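Local coordinates for transcriptional regulator (Pyrococcus horikoshii, PDB 1UDD), which is of unknown function but belongs to the all-helical TENA/THI-4/PQQC family, which takes in the TenA-type proteins, at residues A[169-172]-A[173-177]; A[111-114]-A[115-119]. All coordinates share one frame; numbering follows the deposited sequence.

Contact 1: residues A[169-172]-A[173-177]; sequences NEYL and NLVGR
N173 N donates to N169 O at 2.7 Å, the shortest of four successive i to i+4 bonds that open the alpha-helix 169-183 of this all-helical TenA-type fold. The next rungs are L174 N to E170 O at 3.0 Å, V175 N to Y171 O at 3.1 Å and G176 N to L172 O at 3.0 Å. Within the second segment R177 N continues the ladder to N173 O.

Around this backbone the side chains divide into an inner and an outer row. On the inner row Y171 and V175, one turn apart, meet where CG2 of V175 comes 3.6 Å from CE2 of the tyrosine ring, approaching it obliquely. V175 places CG1 anti to its backbone N (chi1 -176°), which turns CG2 back along the helix over the preceding turn, 3.2 Å from Y171 O. A beta-branched valine suits this buried place, being compact and already restricted in rotation. Y171 is long enough to reach helix 126-146, where its OH hydrogen-bonds F137 O. Its ring also meets that of Y166, which lies just before the start of helix 169-183, edge-to-face. L174 and V175 face helix 126-146 as well, packing on F137 and W138.

The outer row is polar, as befits a solvent-facing flank. N173 folds its amide back beside the preceding turn because its CG lies next to its own backbone N (chi1 -79°); CG then stands 3.1 Å from N169 O. The long, flexible R177 likewise bends back along the helix, and one face of its guanidinium lies against L174 CA, which sits 3.5 Å above the plane and displaced from the centre of the group.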
ATOM      1  N   ASN A 169      27.195 -13.026 -17.508  1.00 40.11           N
ATOM      2  CA  ASN A 169      26.057 -13.828 -17.945  1.00 42.05           C
ATOM      3  C   ASN A 169      24.950 -13.810 -16.916  1.00 40.98           C
ATOM      4  O   ASN A 169      23.771 -13.852 -17.256  1.00 40.57           O
ATOM      5  CB  ASN A 169      26.459 -15.293 -18.195  1.00 45.50           C
ATOM      6  CG  ASN A 169      27.329 -15.465 -19.428  1.00 49.50           C
ATOM      7  OD1 ASN A 169      27.140 -14.780 -20.435  1.00 52.08           O
ATOM      8  ND2 ASN A 169      28.274 -16.399 -19.362  1.00 50.92           N
ATOM      9  N   GLU A 170      25.340 -13.773 -15.650  1.00 40.79           N
ATOM     10  CA  GLU A 170      24.378 -13.764 -14.572  1.00 40.07           C
ATOM     11  C   GLU A 170      23.526 -12.497 -14.632  1.00 37.82           C
ATOM     12  O   GLU A 170      22.303 -12.554 -14.496  1.00 38.35           O
ATOM     13  CB  GLU A 170      25.096 -13.837 -13.214  1.00 43.60           C
ATOM     14  CG  GLU A 170      25.965 -15.072 -13.000  1.00 48.38           C
ATOM     15  CD  GLU A 170      27.248 -15.056 -13.827  1.00 52.12           C
ATOM     16  OE1 GLU A 170      28.108 -14.172 -13.597  1.00 52.24           O
ATOM     17  OE2 GLU A 170      27.394 -15.931 -14.710  1.00 54.40           O
ATOM     18  N   TYR A 171      24.173 -11.354 -14.825  1.00 34.35           N
ATOM     19  CA  TYR A 171      23.440 -10.101 -14.873  1.00 33.29           C
ATOM     20  C   TYR A 171      22.557 -10.086 -16.107  1.00 34.46           C
ATOM     21  O   TYR A 171      21.399  -9.664 -16.052  1.00 30.61           O
ATOM     22  CB  TYR A 171      24.386  -8.903 -14.904  1.00 33.63           C
ATOM     23  CG  TYR A 171      23.620  -7.612 -14.754  1.00 34.35           C
ATOM     24  CD1 TYR A 171      23.126  -7.218 -13.510  1.00 32.90           C
ATOM     25  CD2 TYR A 171      23.260  -6.862 -15.877  1.00 31.53           C
ATOM     26  CE1 TYR A 171      22.279  -6.111 -13.384  1.00 34.94           C
ATOM     27  CE2 TYR A 171      22.416  -5.762 -15.765  1.00 34.74           C
ATOM     28  CZ  TYR A 171      21.926  -5.393 -14.519  1.00 33.16           C
ATOM     29  OH  TYR A 171      21.052  -4.339 -14.425  1.00 33.46           O
ATOM     30  N   LEU A 172      23.115 -10.561 -17.217  1.00 34.07           N
ATOM     31  CA  LEU A 172      22.390 -10.622 -18.475  1.00 35.12           C
ATOM     32  C   LEU A 172      21.212 -11.580 -18.389  1.00 36.74           C
ATOM     33  O   LEU A 172      20.154 -11.336 -18.981  1.00 34.32           O
ATOM     34  CB  LEU A 172      23.315 -11.075 -19.602  1.00 35.35           C
ATOM     35  CG  LEU A 172      24.380 -10.069 -20.040  1.00 37.46           C
ATOM     36  CD1 LEU A 172      25.241 -10.687 -21.143  1.00 37.37           C
ATOM     37  CD2 LEU A 172      23.696  -8.805 -20.540  1.00 33.36           C
ATOM     38  N   ASN A 173      21.388 -12.677 -17.661  1.00 35.51           N
ATOM     39  CA  ASN A 173      20.315 -13.650 -17.542  1.00 35.26           C
ATOM     40  C   ASN A 173      19.201 -13.122 -16.657  1.00 31.84           C
ATOM     41  O   ASN A 173      18.039 -13.433 -16.887  1.00 32.41           O
ATOM     42  CB  ASN A 173      20.860 -14.982 -17.016  1.00 37.62           C
ATOM     43  CG  ASN A 173      21.556 -15.795 -18.107  1.00 42.33           C
ATOM     44  OD1 ASN A 173      22.175 -16.824 -17.836  1.00 44.67           O
ATOM     45  ND2 ASN A 173      21.442 -15.336 -19.355  1.00 43.17           N
ATOM     46  N   LEU A 174      19.564 -12.314 -15.662  1.00 28.74           N
ATOM     47  CA  LEU A 174      18.591 -11.716 -14.750  1.00 30.13           C
ATOM     48  C   LEU A 174      17.691 -10.748 -15.530  1.00 27.46           C
ATOM     49  O   LEU A 174      16.460 -10.796 -15.422  1.00 26.75           O
ATOM     50  CB  LEU A 174      19.302 -10.958 -13.623  1.00 28.96           C
ATOM     51  CG  LEU A 174      18.402 -10.022 -12.801  1.00 34.56           C
ATOM     52  CD1 LEU A 174      17.278 -10.830 -12.157  1.00 37.45           C
ATOM     53  CD2 LEU A 174      19.217  -9.288 -11.741  1.00 31.65           C
ATOM     54  N   VAL A 175      18.298  -9.864 -16.308  1.00 25.05           N
ATOM     55  CA  VAL A 175      17.510  -8.932 -17.109  1.00 27.49           C
ATOM     56  C   VAL A 175      16.633  -9.744 -18.068  1.00 27.26           C
ATOM     57  O   VAL A 175      15.453  -9.428 -18.276  1.00 27.50           O
ATOM     58  CB  VAL A 175      18.415  -7.989 -17.928  1.00 27.03           C
ATOM     59  CG1 VAL A 175      17.562  -6.970 -18.675  1.00 22.50           C
ATOM     60  CG2 VAL A 175      19.403  -7.296 -17.001  1.00 23.43           C
ATOM     61  N   GLY A 176      17.212 -10.800 -18.636  1.00 25.70           N
ATOM     62  CA  GLY A 176      16.473 -11.645 -19.556  1.00 21.64           C
ATOM     63  C   GLY A 176      15.217 -12.158 -18.884  1.00 24.98           C
ATOM     64  O   GLY A 176      14.121 -12.069 -19.445  1.00 24.90           O
ATOM     65  N   ARG A 177      15.371 -12.689 -17.672  1.00 22.71           N
ATOM     66  CA  ARG A 177      14.238 -13.191 -16.908  1.00 25.54           C
ATOM     67  C   ARG A 177      13.194 -12.111 -16.609  1.00 24.09           C
ATOM     68  O   ARG A 177      11.988 -12.380 -16.641  1.00 23.97           O
ATOM     69  CB  ARG A 177      14.697 -13.798 -15.578  1.00 29.41           C
ATOM     70  CG  ARG A 177      14.940 -15.304 -15.644  1.00 42.53           C
ATOM     71  CD  ARG A 177      16.325 -15.647 -15.137  1.00 46.34           C
ATOM     72  NE  ARG A 177      16.543 -15.120 -13.794  1.00 48.66           N
ATOM     73  CZ  ARG A 177      17.746 -14.883 -13.279  1.00 50.61           C
ATOM     74  NH1 ARG A 177      18.835 -15.130 -14.000  1.00 48.75           N
ATOM     75  NH2 ARG A 177      17.857 -14.394 -12.051  1.00 50.54           N
TER

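Contact 2: residues A[111-114]-A[115-119]; sequences SAYM and DFMLA
M114 and M117 run alongside each other in the same direction, with M114 SD 3.4 Å from M117 CE. Unbranched and flexible, both thioethers can bend to fit a closely filled interior. M114 is folded at chi2 and chi3, while M117 runs extended through chi2 (-166°) and bends at its last torsion, returning its methyl to the neighbouring sulfur. M117 SD also stands above a face of the Y113 ring, 4.9 Å from its centroid and 17° off the normal, a Met-aromatic contact at some distance.

The edge of the same ring receives F116: CD2 of the phenylalanine lies near the tyrosine plane, 3.9 Å from Y113 CD1. Both aromatics have CG anti to the backbone N (chi1 -173° for Y113), and their side chains cross at a slant. A wholly apolar ring suits F116, which packs on I196 of helix 190-213, on A132 of helix 126-146 and on the ring of F203; Y113 adds a hydroxyl that hydrogen-bonds E204 OE2 of helix 190-213.

What positions these groups is the helical backbone. D115 N binds S111 O at 2.9 Å and F116 N binds A112 O at 2.8 Å, and the ladder continues with M117 N to Y113 O and L118 N to M114 O. A112, with its small methyl, packs on F203 of its own chain and on F203 of the second subunit. D115 and F116 each pack on the other residue's counterpart across that interface, and D115 OD1 forms a long, weak ion pair with K123 of the second subunit, which may offset part of the carboxylate's charge.

The methionines meanwhile face helix 36-63, M114 on N48 and M117 on L53 and A56. Helix 108-123 is thus an interface helix of the TenA-type helical bundle, with one side on its own subunit and another against the second subunit.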
ATOM      1  N   SER A 111      15.559  11.119  -5.317  1.00 32.43           N
ATOM      2  CA  SER A 111      14.350  10.879  -4.526  1.00 31.60           C
ATOM      3  C   SER A 111      13.173  10.600  -5.432  1.00 27.59           C
ATOM      4  O   SER A 111      12.473   9.600  -5.269  1.00 33.59           O
ATOM      5  CB  SER A 111      14.013  12.101  -3.668  1.00 29.44           C
ATOM      6  OG  SER A 111      15.077  12.407  -2.789  1.00 38.70           O
ATOM      7  N   ALA A 112      12.957  11.505  -6.379  1.00 25.18           N
ATOM      8  CA  ALA A 112      11.867  11.388  -7.332  1.00 25.60           C
ATOM      9  C   ALA A 112      11.871  10.039  -8.072  1.00 26.31           C
ATOM     10  O   ALA A 112      10.841   9.362  -8.145  1.00 23.29           O
ATOM     11  CB  ALA A 112      11.943  12.511  -8.330  1.00 23.80           C
ATOM     12  N   TYR A 113      13.021   9.652  -8.618  1.00 24.85           N
ATOM     13  CA  TYR A 113      13.109   8.390  -9.348  1.00 25.66           C
ATOM     14  C   TYR A 113      12.726   7.220  -8.449  1.00 24.28           C
ATOM     15  O   TYR A 113      11.929   6.360  -8.830  1.00 23.50           O
ATOM     16  CB  TYR A 113      14.527   8.203  -9.904  1.00 27.60           C
ATOM     17  CG  TYR A 113      14.727   7.004 -10.827  1.00 29.43           C
ATOM     18  CD1 TYR A 113      13.652   6.394 -11.488  1.00 25.60           C
ATOM     19  CD2 TYR A 113      16.010   6.508 -11.070  1.00 30.25           C
ATOM     20  CE1 TYR A 113      13.862   5.323 -12.366  1.00 24.27           C
ATOM     21  CE2 TYR A 113      16.226   5.443 -11.940  1.00 29.12           C
ATOM     22  CZ  TYR A 113      15.152   4.856 -12.583  1.00 26.67           C
ATOM     23  OH  TYR A 113      15.392   3.791 -13.421  1.00 23.90           O
ATOM     24  N   MET A 114      13.291   7.172  -7.250  1.00 24.72           N
ATOM     25  CA  MET A 114      12.942   6.091  -6.352  1.00 23.71           C
ATOM     26  C   MET A 114      11.437   6.119  -6.020  1.00 23.96           C
ATOM     27  O   MET A 114      10.802   5.070  -5.912  1.00 23.00           O
ATOM     28  CB  MET A 114      13.783   6.179  -5.081  1.00 22.41           C
ATOM     29  CG  MET A 114      15.260   5.919  -5.344  1.00 27.66           C
ATOM     30  SD  MET A 114      15.548   4.410  -6.367  1.00 32.55           S
ATOM     31  CE  MET A 114      15.848   5.131  -7.925  1.00 30.49           C
ATOM     32  N   ASP A 115      10.873   7.318  -5.871  1.00 24.75           N
ATOM     33  CA  ASP A 115       9.448   7.463  -5.554  1.00 26.24           C
ATOM     34  C   ASP A 115       8.572   6.997  -6.705  1.00 22.59           C
ATOM     35  O   ASP A 115       7.515   6.427  -6.491  1.00 23.68           O
ATOM     36  CB  ASP A 115       9.125   8.918  -5.179  1.00 26.56           C
ATOM     37  CG  ASP A 115       9.665   9.286  -3.813  1.00 30.85           C
ATOM     38  OD1 ASP A 115      10.118   8.370  -3.087  1.00 32.08           O
ATOM     39  OD2 ASP A 115       9.632  10.479  -3.459  1.00 31.53           O
ATOM     40  N   PHE A 116       9.020   7.251  -7.928  1.00 22.20           N
ATOM     41  CA  PHE A 116       8.305   6.806  -9.112  1.00 21.86           C
ATOM     42  C   PHE A 116       8.256   5.271  -9.082  1.00 21.28           C
ATOM     43  O   PHE A 116       7.211   4.661  -9.345  1.00 22.21           O
ATOM     44  CB  PHE A 116       9.019   7.296 -10.383  1.00 23.86           C
ATOM     45  CG  PHE A 116       8.837   6.380 -11.578  1.00 23.62           C
ATOM     46  CD1 PHE A 116       7.630   6.341 -12.264  1.00 20.91           C
ATOM     47  CD2 PHE A 116       9.875   5.541 -11.994  1.00 21.66           C
ATOM     48  CE1 PHE A 116       7.449   5.479 -13.355  1.00 23.34           C
ATOM     49  CE2 PHE A 116       9.708   4.677 -13.079  1.00 17.21           C
ATOM     50  CZ  PHE A 116       8.489   4.648 -13.761  1.00 20.26           C
ATOM     51  N   MET A 117       9.377   4.644  -8.743  1.00 20.61           N
ATOM     52  CA  MET A 117       9.409   3.173  -8.667  1.00 23.41           C
ATOM     53  C   MET A 117       8.409   2.655  -7.621  1.00 23.82           C
ATOM     54  O   MET A 117       7.596   1.778  -7.905  1.00 22.86           O
ATOM     55  CB  MET A 117      10.802   2.656  -8.267  1.00 19.59           C
ATOM     56  CG  MET A 117      11.974   3.157  -9.135  1.00 28.02           C
ATOM     57  SD  MET A 117      13.490   2.213  -8.882  1.00 31.43           S
ATOM     58  CE  MET A 117      13.421   1.897  -7.191  1.00 29.80           C
ATOM     59  N   LEU A 118       8.490   3.196  -6.406  1.00 22.76           N
ATOM     60  CA  LEU A 118       7.619   2.753  -5.331  1.00 24.46           C
ATOM     61  C   LEU A 118       6.158   3.052  -5.649  1.00 22.00           C
ATOM     62  O   LEU A 118       5.293   2.204  -5.484  1.00 24.93           O
ATOM     63  CB  LEU A 118       8.017   3.432  -4.015  1.00 25.49           C
ATOM     64  CG  LEU A 118       7.272   2.903  -2.781  1.00 27.53           C
ATOM     65  CD1 LEU A 118       7.506   1.407  -2.636  1.00 22.29           C
ATOM     66  CD2 LEU A 118       7.756   3.622  -1.546  1.00 26.18           C
ATOM     67  N   ALA A 119       5.885   4.266  -6.101  1.00 23.80           N
ATOM     68  CA  ALA A 119       4.516   4.639  -6.444  1.00 27.26           C
ATOM     69  C   ALA A 119       3.927   3.728  -7.529  1.00 25.15           C
ATOM     70  O   ALA A 119       2.741   3.358  -7.478  1.00 26.49           O
ATOM     71  CB  ALA A 119       4.472   6.097  -6.900  1.00 23.68           C
TER

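From the N terminus the chain passes through helix 36-63 before reaching contact 2 on helix 108-123, then runs through helix 126-146 to contact 1 at the start of helix 169-183. Each contact spans continuous helical turns, so neither closes a loop; they follow in series, without nesting or crossing. Their centres lie about 24 Å apart on opposite sides of the chain's centre, and their nearest atoms are about 10 Å apart. Helix 126-146 links them, meeting side chains of both. Contact 1 joins the surface helix 169-183 to it, whereas contact 2 also packs against helices 36-63 and 190-213 and the second subunit.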